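Local coordinates for proteasome accessory factor B/C (PafBC) (PDB 6SJ9), which probably regulates transcription in the bacterial DNA damage response, combining winged helix-turn-helix DNA-binding domains with WYL and WCX domains, at residues A[140-151]-A[386-395]; A[282-293]-A[304-315]. One frame throughout, in Å; residues are numbered along the deposited sequence.

Overall arrangement
Contact 2 is the more deeply buried of the two although its centre lies farther from the middle of the chain: it packs two helices of one WCX domain, with alanine, leucine and valine inside and charged groups along one side. Contact 1 is partly buried and joins segment 140-151 to the end of a helix in the PafC helix-turn-helix region; it mixes a side-chain salt bridge, a sulfur-aromatic contact and an arginine laid on a proline with two weak side-chain bonds to backbone oxygens. Contact 2 is nested in the loop that contact 1 closes. Their centres are 18 Å apart, and they meet where Ile143 packs on Gln287 and Glu290, so helix 285-294 serves both.

Contact 1: A[140-151]-A[386-395]; sequences QPRIKPAGQAFD and KILICSGLPE
Asp151 and Lys386 meet as a salt bridge at one end of this contact, their side chains crossing at about a right angle. The lysine chain turns at chi3 (51°) to bring Lys386 NZ within 2.6 Å of Asp151 OD1, on the syn lone pair of that oxygen. One turn further along the second segment, Cys390 SG lies over the face of the Phe150 ring, 3.9 Å from its centroid and 31° off the normal; a small polarisable thiol suits so close a sulfur-aromatic contact.

Between here and the other end, residues 140-145 run extended alongside residues 392-395 in the opposite direction. Gly392, at a positive phi of 84° that glycine adopts readily, lets its CA approach Ile143 O to 3.5 Å in a CA-H...O contact. Beside it the aliphatic part of Lys144 lies against the backbone, Lys144 CB being 3.6 Å from Ser391 C. Arg142 starts with CG anti to the backbone N and then folds at chi2 and chi3, laying its guanidinium face against the Pro394 ring, with Pro394 CG 3.1 Å from Arg142 NH2. The group still finds polar partners: Arg142 NH1 makes a salt bridge with Glu109, while Arg142 NH2 gives Ser391 O a weak, oblique bond of 3.3 Å. At the far end Gln140 NE2 donates weakly to Leu393 O at 3.2 Å, and the methylenes of Gln140 rest on Glu395 CB, with the amide and carboxylate planes steeply inclined.

Helix 95-118 backs the Pro394 side through Leu102 and Ala105, and Ile143 turns to helix 285-294. Phe150 also makes edge-to-face contacts with Trp192 of strand 191-198 and Trp406 of strand 404-407, and so ties helix 147-159 both to the residue that follows helix 378-389 and to the sheet that holds these strands.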
loop_
_atom_site.group_PDB
_atom_site.type_symbol
_atom_site.label_atom_id
_atom_site.label_comp_id
_atom_site.label_asym_id
_atom_site.label_seq_id
_atom_site.Cartn_x
_atom_site.Cartn_y
_atom_site.Cartn_z
ATOM N N GLN A 140 9.045 0.933 3.031
ATOM C CA GLN A 140 9.888 -0.247 3.040
ATOM C C GLN A 140 9.609 -1.013 1.761
ATOM O O GLN A 140 8.585 -0.774 1.109
ATOM C CB GLN A 140 9.577 -1.101 4.277
ATOM C CG GLN A 140 8.260 -1.803 4.184
ATOM C CD GLN A 140 7.854 -2.491 5.470
ATOM O OE1 GLN A 140 8.581 -2.463 6.463
ATOM N NE2 GLN A 140 6.701 -3.142 5.445
ATOM N N PRO A 141 10.486 -1.939 1.364
ATOM C CA PRO A 141 10.180 -2.768 0.192
ATOM C C PRO A 141 8.883 -3.534 0.408
ATOM O O PRO A 141 8.540 -3.935 1.518
ATOM C CB PRO A 141 11.381 -3.710 0.099
ATOM C CG PRO A 141 12.471 -2.951 0.788
ATOM C CD PRO A 141 11.832 -2.215 1.890
ATOM N N ARG A 142 8.137 -3.707 -0.656
ATOM C CA ARG A 142 6.839 -4.342 -0.542
ATOM C C ARG A 142 7.023 -5.841 -0.743
ATOM O O ARG A 142 7.418 -6.296 -1.826
ATOM C CB ARG A 142 5.860 -3.747 -1.547
ATOM C CG ARG A 142 4.457 -4.232 -1.282
ATOM C CD ARG A 142 3.906 -3.546 -0.058
ATOM N NE ARG A 142 3.470 -2.187 -0.345
ATOM C CZ ARG A 142 2.251 -1.743 -0.062
ATOM N NH1 ARG A 142 1.917 -0.493 -0.345
ATOM N NH2 ARG A 142 1.359 -2.570 0.481
ATOM N N ILE A 143 6.786 -6.600 0.315
ATOM C CA ILE A 143 6.914 -8.039 0.279
ATOM C C ILE A 143 5.527 -8.607 0.158
ATOM O O ILE A 143 4.703 -8.432 1.054
ATOM C CB ILE A 143 7.601 -8.604 1.514
ATOM C CG1 ILE A 143 8.917 -7.868 1.772
ATOM C CG2 ILE A 143 7.766 -10.140 1.294
ATOM C CD1 ILE A 143 10.000 -8.139 0.809
ATOM N N LYS A 144 5.224 -9.236 -0.960
ATOM C CA LYS A 144 3.872 -9.730 -1.116
ATOM C C LYS A 144 3.938 -11.097 -1.756
ATOM O O LYS A 144 4.954 -11.449 -2.354
ATOM C CB LYS A 144 3.063 -8.711 -1.933
ATOM C CG LYS A 144 3.456 -8.625 -3.354
ATOM C CD LYS A 144 2.324 -8.090 -4.224
ATOM C CE LYS A 144 2.817 -6.869 -4.984
ATOM N NZ LYS A 144 2.323 -5.529 -4.491
ATOM N N PRO A 145 2.907 -11.924 -1.585
ATOM C CA PRO A 145 2.910 -13.216 -2.276
ATOM C C PRO A 145 2.823 -12.946 -3.767
ATOM O O PRO A 145 2.165 -11.999 -4.194
ATOM C CB PRO A 145 1.655 -13.910 -1.746
ATOM C CG PRO A 145 0.725 -12.769 -1.411
ATOM C CD PRO A 145 1.666 -11.703 -0.827
ATOM N N ALA A 146 3.523 -13.766 -4.541
ATOM C CA ALA A 146 3.541 -13.675 -5.999
ATOM C C ALA A 146 2.130 -13.686 -6.596
ATOM O O ALA A 146 1.312 -14.550 -6.267
ATOM C CB ALA A 146 4.341 -14.850 -6.560
ATOM N N GLY A 147 1.831 -12.682 -7.432
ATOM C CA GLY A 147 0.523 -12.638 -8.070
ATOM C C GLY A 147 0.218 -13.888 -8.892
ATOM O O GLY A 147 -0.923 -14.356 -8.914
ATOM N N GLN A 148 1.236 -14.441 -9.572
ATOM C CA GLN A 148 1.036 -15.599 -10.443
ATOM C C GLN A 148 0.676 -16.861 -9.634
ATOM O O GLN A 148 -0.266 -17.581 -9.974
ATOM C CB GLN A 148 2.289 -15.850 -11.296
ATOM C CG GLN A 148 2.005 -16.944 -12.323
ATOM C CD GLN A 148 0.940 -16.488 -13.334
ATOM O OE1 GLN A 148 1.028 -15.382 -13.896
ATOM N NE2 GLN A 148 -0.104 -17.308 -13.523
ATOM N N ALA A 149 1.409 -17.125 -8.555
ATOM C CA ALA A 149 1.130 -18.286 -7.707
ATOM C C ALA A 149 -0.251 -18.182 -7.097
ATOM O O ALA A 149 -0.996 -19.180 -6.986
ATOM C CB ALA A 149 2.186 -18.400 -6.606
ATOM N N PHE A 150 -0.625 -16.966 -6.726
ATOM C CA PHE A 150 -1.976 -16.742 -6.262
ATOM C C PHE A 150 -2.977 -17.058 -7.350
ATOM O O PHE A 150 -4.001 -17.706 -7.086
ATOM C CB PHE A 150 -2.150 -15.305 -5.802
ATOM C CG PHE A 150 -2.996 -15.180 -4.600
ATOM C CD1 PHE A 150 -4.347 -15.053 -4.720
ATOM C CD2 PHE A 150 -2.415 -15.186 -3.340
ATOM C CE1 PHE A 150 -5.139 -14.963 -3.596
ATOM C CE2 PHE A 150 -3.180 -15.081 -2.196
ATOM C CZ PHE A 150 -4.557 -14.975 -2.334
ATOM N N ASP A 151 -2.771 -16.478 -8.555
ATOM C CA ASP A 151 -3.684 -16.755 -9.654
ATOM C C ASP A 151 -3.776 -18.256 -9.937
ATOM O O ASP A 151 -4.854 -18.750 -10.270
ATOM C CB ASP A 151 -3.289 -16.026 -10.936
ATOM C CG ASP A 151 -3.451 -14.467 -10.842
ATOM O OD1 ASP A 151 -4.083 -13.934 -9.893
ATOM O OD2 ASP A 151 -2.964 -13.772 -11.773
ATOM N N LYS A 386 -6.984 -8.916 -4.697
ATOM C CA LYS A 386 -5.523 -9.019 -4.649
ATOM C C LYS A 386 -4.892 -7.658 -4.350
ATOM O O LYS A 386 -3.913 -7.575 -3.613
ATOM C CB LYS A 386 -4.975 -9.582 -5.977
ATOM C CG LYS A 386 -5.205 -11.142 -6.158
ATOM C CD LYS A 386 -5.044 -11.567 -7.657
ATOM C CE LYS A 386 -3.718 -11.076 -8.336
ATOM N NZ LYS A 386 -3.764 -11.369 -9.832
ATOM N N ILE A 387 -5.417 -6.582 -4.940
ATOM C CA ILE A 387 -4.902 -5.250 -4.619
ATOM C C ILE A 387 -5.116 -4.956 -3.148
ATOM O O ILE A 387 -4.220 -4.456 -2.457
ATOM C CB ILE A 387 -5.597 -4.180 -5.482
ATOM C CG1 ILE A 387 -5.170 -4.326 -6.940
ATOM C CG2 ILE A 387 -5.209 -2.753 -4.933
ATOM C CD1 ILE A 387 -6.149 -3.715 -7.893
ATOM N N LEU A 388 -6.304 -5.296 -2.634
ATOM C CA LEU A 388 -6.666 -4.902 -1.287
ATOM C C LEU A 388 -5.928 -5.727 -0.222
ATOM O O LEU A 388 -5.383 -5.165 0.743
ATOM C CB LEU A 388 -8.193 -5.047 -1.084
ATOM C CG LEU A 388 -8.714 -4.767 0.338
ATOM C CD1 LEU A 388 -8.484 -3.281 0.609
ATOM C CD2 LEU A 388 -10.219 -5.071 0.496
ATOM N N ILE A 389 -5.922 -7.054 -0.343
ATOM C CA ILE A 389 -5.481 -7.892 0.777
ATOM C C ILE A 389 -4.326 -8.810 0.435
ATOM O O ILE A 389 -3.917 -9.588 1.296
ATOM C CB ILE A 389 -6.634 -8.751 1.344
ATOM C CG1 ILE A 389 -7.118 -9.733 0.276
ATOM C CG2 ILE A 389 -7.763 -7.970 1.892
ATOM C CD1 ILE A 389 -8.133 -10.708 0.833
ATOM N N CYS A 390 -3.843 -8.819 -0.804
ATOM C CA CYS A 390 -2.725 -9.676 -1.217
ATOM C C CYS A 390 -1.529 -8.855 -1.655
ATOM O O CYS A 390 -0.719 -9.311 -2.469
ATOM C CB CYS A 390 -3.137 -10.640 -2.357
ATOM S SG CYS A 390 -4.635 -11.619 -1.979
ATOM N N SER A 391 -1.432 -7.629 -1.168
ATOM C CA SER A 391 -0.390 -6.717 -1.585
ATOM C C SER A 391 0.618 -6.520 -0.505
ATOM O O SER A 391 1.470 -5.641 -0.642
ATOM C CB SER A 391 -0.954 -5.363 -1.998
ATOM O OG SER A 391 -1.632 -5.523 -3.209
ATOM N N GLY A 392 0.521 -7.293 0.569
ATOM C CA GLY A 392 1.471 -7.168 1.632
ATOM C C GLY A 392 1.029 -6.049 2.534
ATOM O O GLY A 392 -0.032 -5.435 2.360
ATOM N N LEU A 393 1.841 -5.834 3.572
ATOM C CA LEU A 393 1.591 -4.832 4.598
ATOM C C LEU A 393 2.599 -3.710 4.399
ATOM O O LEU A 393 3.811 -3.975 4.421
ATOM C CB LEU A 393 1.712 -5.441 6.000
ATOM C CG LEU A 393 0.816 -6.689 6.159
ATOM C CD1 LEU A 393 0.838 -7.228 7.559
ATOM C CD2 LEU A 393 -0.645 -6.444 5.733
ATOM N N PRO A 394 2.185 -2.477 4.134
ATOM C CA PRO A 394 3.168 -1.394 4.039
ATOM C C PRO A 394 3.879 -1.194 5.375
ATOM O O PRO A 394 3.488 -1.716 6.429
ATOM C CB PRO A 394 2.340 -0.171 3.608
ATOM C CG PRO A 394 1.138 -0.740 2.915
ATOM C CD PRO A 394 0.843 -2.058 3.664
ATOM N N GLU A 395 4.912 -0.364 5.337
ATOM C CA GLU A 395 5.588 -0.041 6.576
ATOM C C GLU A 395 4.672 0.790 7.457
ATOM O O GLU A 395 3.810 1.533 6.978
ATOM C CB GLU A 395 6.882 0.727 6.321
ATOM C CG GLU A 395 7.816 0.662 7.520
ATOM C CD GLU A 395 8.228 2.046 7.997
ATOM O OE1 GLU A 395 9.367 2.462 7.691
ATOM O OE2 GLU A 395 7.403 2.726 8.651
#

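Contact 2: A[282-293]-A[304-315]; sequences FRDPEQLAEELA and PAELSAAVVRRL
A knobs-into-holes helix pair of the WCX domain is formed by helices 285-294 and 305-323; the axes of their segments 285-293 and 305-315 cross at -48° with a closest approach of 8.5 Å. Small residues permit this spacing: Ala289 CB enters a hole lined by Leu307, Ala310, Val311 and Arg314, and stands 3.5 Å from Ala310 CB and 3.6 Å from Val311 CG2. In return Leu307, its CG anti to the backbone N (chi1 178°), sends its two methyls among Pro285, Leu288, Ala289 and Leu292; Leu307 CD2 reaches Leu288 CD2 at 3.5 Å. Phe282 receives Pro304 CG at its ring edge.

In this ferredoxin-like fold, helix 285-294 makes the beta-alpha-beta crossover from strand 275-282 to strand 299-303, and helix 305-323 follows directly. Leu292 and Leu307 both continue onto the sheet, touching Val301.

Away from the sheet the chemistry becomes ionic. Glu286, bent at chi2, takes a nearly straight bond from Arg313 NH2 to Glu286 OE2 (2.7 Å, 165°), close to the guanidinium plane. Glu286 OE1 lies at the edge of the Arg314 guanidinium, 3.5 Å from Arg314 NH2, a second salt bridge. Arg314 fills the last hole with its long chain against Ala289 and Ala293, one guanidinium face lying over Glu290 CB, while the backbone O of Gln634 accepts from Arg314 NE and the side-chain NE2 of Gln634 donates to Glu290 OE2.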
loop_
_atom_site.group_PDB
_atom_site.type_symbol
_atom_site.label_atom_id
_atom_site.label_comp_id
_atom_site.label_asym_id
_atom_site.label_seq_id
_atom_site.Cartn_x
_atom_site.Cartn_y
_atom_site.Cartn_z
ATOM N N PHE A 282 13.885 -11.480 12.873
ATOM C CA PHE A 282 13.038 -11.904 11.771
ATOM C C PHE A 282 12.564 -13.307 12.108
ATOM O O PHE A 282 13.163 -13.988 12.947
ATOM C CB PHE A 282 13.790 -11.889 10.440
ATOM C CG PHE A 282 14.814 -12.995 10.320
ATOM C CD1 PHE A 282 16.029 -12.897 10.961
ATOM C CD2 PHE A 282 14.570 -14.111 9.522
ATOM C CE1 PHE A 282 16.973 -13.909 10.849
ATOM C CE2 PHE A 282 15.519 -15.120 9.391
ATOM C CZ PHE A 282 16.717 -15.021 10.052
ATOM N N ARG A 283 11.470 -13.727 11.460
ATOM C CA ARG A 283 10.952 -15.089 11.582
ATOM C C ARG A 283 11.219 -15.902 10.323
ATOM O O ARG A 283 11.836 -16.966 10.414
ATOM C CB ARG A 283 9.465 -15.107 11.985
ATOM C CG ARG A 283 9.249 -14.429 13.342
ATOM C CD ARG A 283 7.807 -14.342 13.839
ATOM N NE ARG A 283 6.995 -13.312 13.186
ATOM C CZ ARG A 283 6.053 -12.601 13.805
ATOM N NH1 ARG A 283 5.854 -12.767 15.114
ATOM N NH2 ARG A 283 5.342 -11.695 13.130
ATOM N N ASP A 284 10.761 -15.435 9.153
ATOM C CA ASP A 284 10.943 -16.156 7.893
ATOM C C ASP A 284 12.148 -15.608 7.148
ATOM O O ASP A 284 12.136 -14.436 6.747
ATOM C CB ASP A 284 9.684 -16.034 7.025
ATOM C CG ASP A 284 9.784 -16.819 5.679
ATOM O OD1 ASP A 284 10.815 -17.473 5.382
ATOM O OD2 ASP A 284 8.780 -16.832 4.940
ATOM N N PRO A 285 13.171 -16.423 6.895
ATOM C CA PRO A 285 14.359 -15.916 6.195
ATOM C C PRO A 285 14.125 -15.571 4.740
ATOM O O PRO A 285 14.873 -14.744 4.208
ATOM C CB PRO A 285 15.384 -17.054 6.339
ATOM C CG PRO A 285 14.595 -18.239 6.703
ATOM C CD PRO A 285 13.351 -17.791 7.389
ATOM N N GLU A 286 13.125 -16.162 4.074
ATOM C CA GLU A 286 12.859 -15.745 2.706
ATOM C C GLU A 286 12.301 -14.340 2.693
ATOM O O GLU A 286 12.602 -13.557 1.790
ATOM C CB GLU A 286 11.905 -16.703 1.989
ATOM C CG GLU A 286 12.586 -17.999 1.697
ATOM C CD GLU A 286 13.796 -17.774 0.821
ATOM O OE1 GLU A 286 13.731 -16.888 -0.074
ATOM O OE2 GLU A 286 14.817 -18.472 1.034
ATOM N N GLN A 287 11.517 -13.995 3.704
ATOM C CA GLN A 287 10.952 -12.658 3.758
ATOM C C GLN A 287 12.039 -11.615 3.982
ATOM O O GLN A 287 12.083 -10.605 3.265
ATOM C CB GLN A 287 9.901 -12.573 4.850
ATOM C CG GLN A 287 9.053 -11.365 4.651
ATOM C CD GLN A 287 8.110 -11.144 5.771
ATOM O OE1 GLN A 287 7.861 -12.061 6.563
ATOM N NE2 GLN A 287 7.514 -9.941 5.824
ATOM N N LEU A 288 12.940 -11.852 4.964
ATOM C CA LEU A 288 14.036 -10.913 5.204
ATOM C C LEU A 288 14.977 -10.834 4.009
ATOM O O LEU A 288 15.456 -9.754 3.672
ATOM C CB LEU A 288 14.827 -11.304 6.455
ATOM C CG LEU A 288 15.893 -10.301 6.864
ATOM C CD1 LEU A 288 15.243 -8.923 6.974
ATOM C CD2 LEU A 288 16.545 -10.668 8.201
ATOM N N ALA A 289 15.243 -11.962 3.347
ATOM C CA ALA A 289 16.203 -11.945 2.241
ATOM C C ALA A 289 15.691 -11.119 1.070
ATOM O O ALA A 289 16.471 -10.410 0.414
ATOM C CB ALA A 289 16.527 -13.365 1.766
ATOM N N GLU A 290 14.395 -11.215 0.772
ATOM C CA GLU A 290 13.841 -10.377 -0.279
ATOM C C GLU A 290 14.004 -8.913 0.078
ATOM O O GLU A 290 14.398 -8.114 -0.759
ATOM C CB GLU A 290 12.372 -10.723 -0.539
ATOM C CG GLU A 290 11.781 -9.858 -1.667
ATOM C CD GLU A 290 10.357 -10.256 -2.054
ATOM O OE1 GLU A 290 9.900 -11.297 -1.577
ATOM O OE2 GLU A 290 9.691 -9.520 -2.827
ATOM N N GLU A 291 13.746 -8.546 1.331
ATOM C CA GLU A 291 13.941 -7.162 1.728
ATOM C C GLU A 291 15.406 -6.756 1.568
ATOM O O GLU A 291 15.716 -5.706 0.983
ATOM C CB GLU A 291 13.479 -6.946 3.180
ATOM C CG GLU A 291 13.740 -5.513 3.634
ATOM C CD GLU A 291 13.516 -5.304 5.117
ATOM O OE1 GLU A 291 13.053 -6.247 5.781
ATOM O OE2 GLU A 291 13.856 -4.214 5.636
ATOM N N LEU A 292 16.323 -7.585 2.059
ATOM C CA LEU A 292 17.738 -7.208 2.036
ATOM C C LEU A 292 18.313 -7.185 0.626
ATOM O O LEU A 292 19.048 -6.269 0.281
ATOM C CB LEU A 292 18.540 -8.134 2.945
ATOM C CG LEU A 292 18.174 -8.105 4.434
ATOM C CD1 LEU A 292 19.049 -9.077 5.199
ATOM C CD2 LEU A 292 18.342 -6.697 5.042
ATOM N N ALA A 293 17.878 -8.093 -0.243
ATOM C CA ALA A 293 18.309 -8.062 -1.644
ATOM C C ALA A 293 17.913 -6.759 -2.317
ATOM O O ALA A 293 18.635 -6.275 -3.208
ATOM C CB ALA A 293 17.645 -9.203 -2.425
ATOM N N PRO A 304 22.574 -15.195 10.038
ATOM C CA PRO A 304 22.981 -16.601 9.930
ATOM C C PRO A 304 23.123 -17.031 8.474
ATOM O O PRO A 304 22.598 -16.374 7.586
ATOM C CB PRO A 304 21.839 -17.349 10.613
ATOM C CG PRO A 304 20.645 -16.524 10.270
ATOM C CD PRO A 304 21.132 -15.079 10.318
ATOM N N ALA A 305 23.752 -18.186 8.265
ATOM C CA ALA A 305 24.107 -18.629 6.922
ATOM C C ALA A 305 22.886 -18.900 6.053
ATOM O O ALA A 305 22.959 -18.729 4.839
ATOM C CB ALA A 305 25.005 -19.868 7.005
ATOM N N GLU A 306 21.781 -19.365 6.634
ATOM C CA GLU A 306 20.605 -19.617 5.818
ATOM C C GLU A 306 20.058 -18.311 5.246
ATOM O O GLU A 306 19.601 -18.269 4.095
ATOM C CB GLU A 306 19.538 -20.353 6.644
ATOM C CG GLU A 306 18.484 -21.093 5.788
ATOM C CD GLU A 306 17.132 -21.345 6.494
ATOM O OE1 GLU A 306 17.026 -21.096 7.721
ATOM O OE2 GLU A 306 16.168 -21.797 5.811
ATOM N N LEU A 307 20.151 -17.226 6.027
ATOM C CA LEU A 307 19.765 -15.897 5.556
ATOM C C LEU A 307 20.705 -15.399 4.469
ATOM O O LEU A 307 20.270 -14.841 3.456
ATOM C CB LEU A 307 19.768 -14.924 6.741
ATOM C CG LEU A 307 19.428 -13.498 6.352
ATOM C CD1 LEU A 307 18.066 -13.585 5.761
ATOM C CD2 LEU A 307 19.407 -12.653 7.585
ATOM N N SER A 308 22.005 -15.537 4.708
ATOM C CA SER A 308 23.012 -15.130 3.739
ATOM C C SER A 308 22.844 -15.873 2.420
ATOM O O SER A 308 22.976 -15.287 1.338
ATOM C CB SER A 308 24.402 -15.358 4.330
ATOM O OG SER A 308 25.388 -15.344 3.322
ATOM N N ALA A 309 22.591 -17.178 2.485
ATOM C CA ALA A 309 22.504 -17.934 1.243
ATOM C C ALA A 309 21.274 -17.548 0.450
ATOM O O ALA A 309 21.290 -17.604 -0.784
ATOM C CB ALA A 309 22.508 -19.437 1.529
ATOM N N ALA A 310 20.214 -17.121 1.133
ATOM C CA ALA A 310 19.011 -16.698 0.424
ATOM C C ALA A 310 19.228 -15.374 -0.308
ATOM O O ALA A 310 18.723 -15.195 -1.425
ATOM C CB ALA A 310 17.831 -16.616 1.396
ATOM N N VAL A 311 19.977 -14.444 0.297
ATOM C CA VAL A 311 20.224 -13.142 -0.322
ATOM C C VAL A 311 21.104 -13.290 -1.559
ATOM O O VAL A 311 20.790 -12.759 -2.635
ATOM C CB VAL A 311 20.842 -12.181 0.710
ATOM C CG1 VAL A 311 21.259 -10.900 0.064
ATOM C CG2 VAL A 311 19.842 -11.917 1.798
ATOM N N VAL A 312 22.228 -14.005 -1.418
ATOM C CA VAL A 312 23.110 -14.294 -2.547
ATOM C C VAL A 312 22.347 -14.964 -3.682
ATOM O O VAL A 312 22.490 -14.586 -4.848
ATOM C CB VAL A 312 24.282 -15.180 -2.073
ATOM C CG1 VAL A 312 25.070 -15.762 -3.278
ATOM C CG2 VAL A 312 25.199 -14.366 -1.147
ATOM N N ARG A 313 21.467 -15.917 -3.356
ATOM C CA ARG A 313 20.716 -16.602 -4.395
ATOM C C ARG A 313 19.901 -15.617 -5.226
ATOM O O ARG A 313 19.867 -15.711 -6.459
ATOM C CB ARG A 313 19.821 -17.675 -3.776
ATOM C CG ARG A 313 19.072 -18.502 -4.810
ATOM C CD ARG A 313 17.632 -18.717 -4.397
ATOM N NE ARG A 313 17.568 -19.136 -2.999
ATOM C CZ ARG A 313 16.561 -18.849 -2.177
ATOM N NH1 ARG A 313 15.537 -18.127 -2.625
ATOM N NH2 ARG A 313 16.586 -19.267 -0.907
ATOM N N ARG A 314 19.258 -14.643 -4.572
ATOM C CA ARG A 314 18.435 -13.688 -5.320
ATOM C C ARG A 314 19.303 -12.769 -6.150
ATOM O O ARG A 314 19.033 -12.551 -7.332
ATOM C CB ARG A 314 17.583 -12.859 -4.362
ATOM C CG ARG A 314 16.853 -13.705 -3.381
ATOM C CD ARG A 314 16.075 -12.846 -2.455
ATOM N NE ARG A 314 14.933 -12.456 -3.196
ATOM C CZ ARG A 314 13.791 -13.095 -3.092
ATOM N NH1 ARG A 314 12.762 -12.718 -3.861
ATOM N NH2 ARG A 314 13.704 -14.070 -2.176
ATOM N N LEU A 315 20.385 -12.264 -5.555
ATOM C CA LEU A 315 21.302 -11.412 -6.294
ATOM C C LEU A 315 21.894 -12.173 -7.470
ATOM O O LEU A 315 22.042 -11.626 -8.576
ATOM C CB LEU A 315 22.415 -10.909 -5.363
ATOM C CG LEU A 315 21.988 -10.082 -4.152
ATOM C CD1 LEU A 315 23.151 -9.792 -3.199
ATOM C CD2 LEU A 315 21.371 -8.786 -4.613
#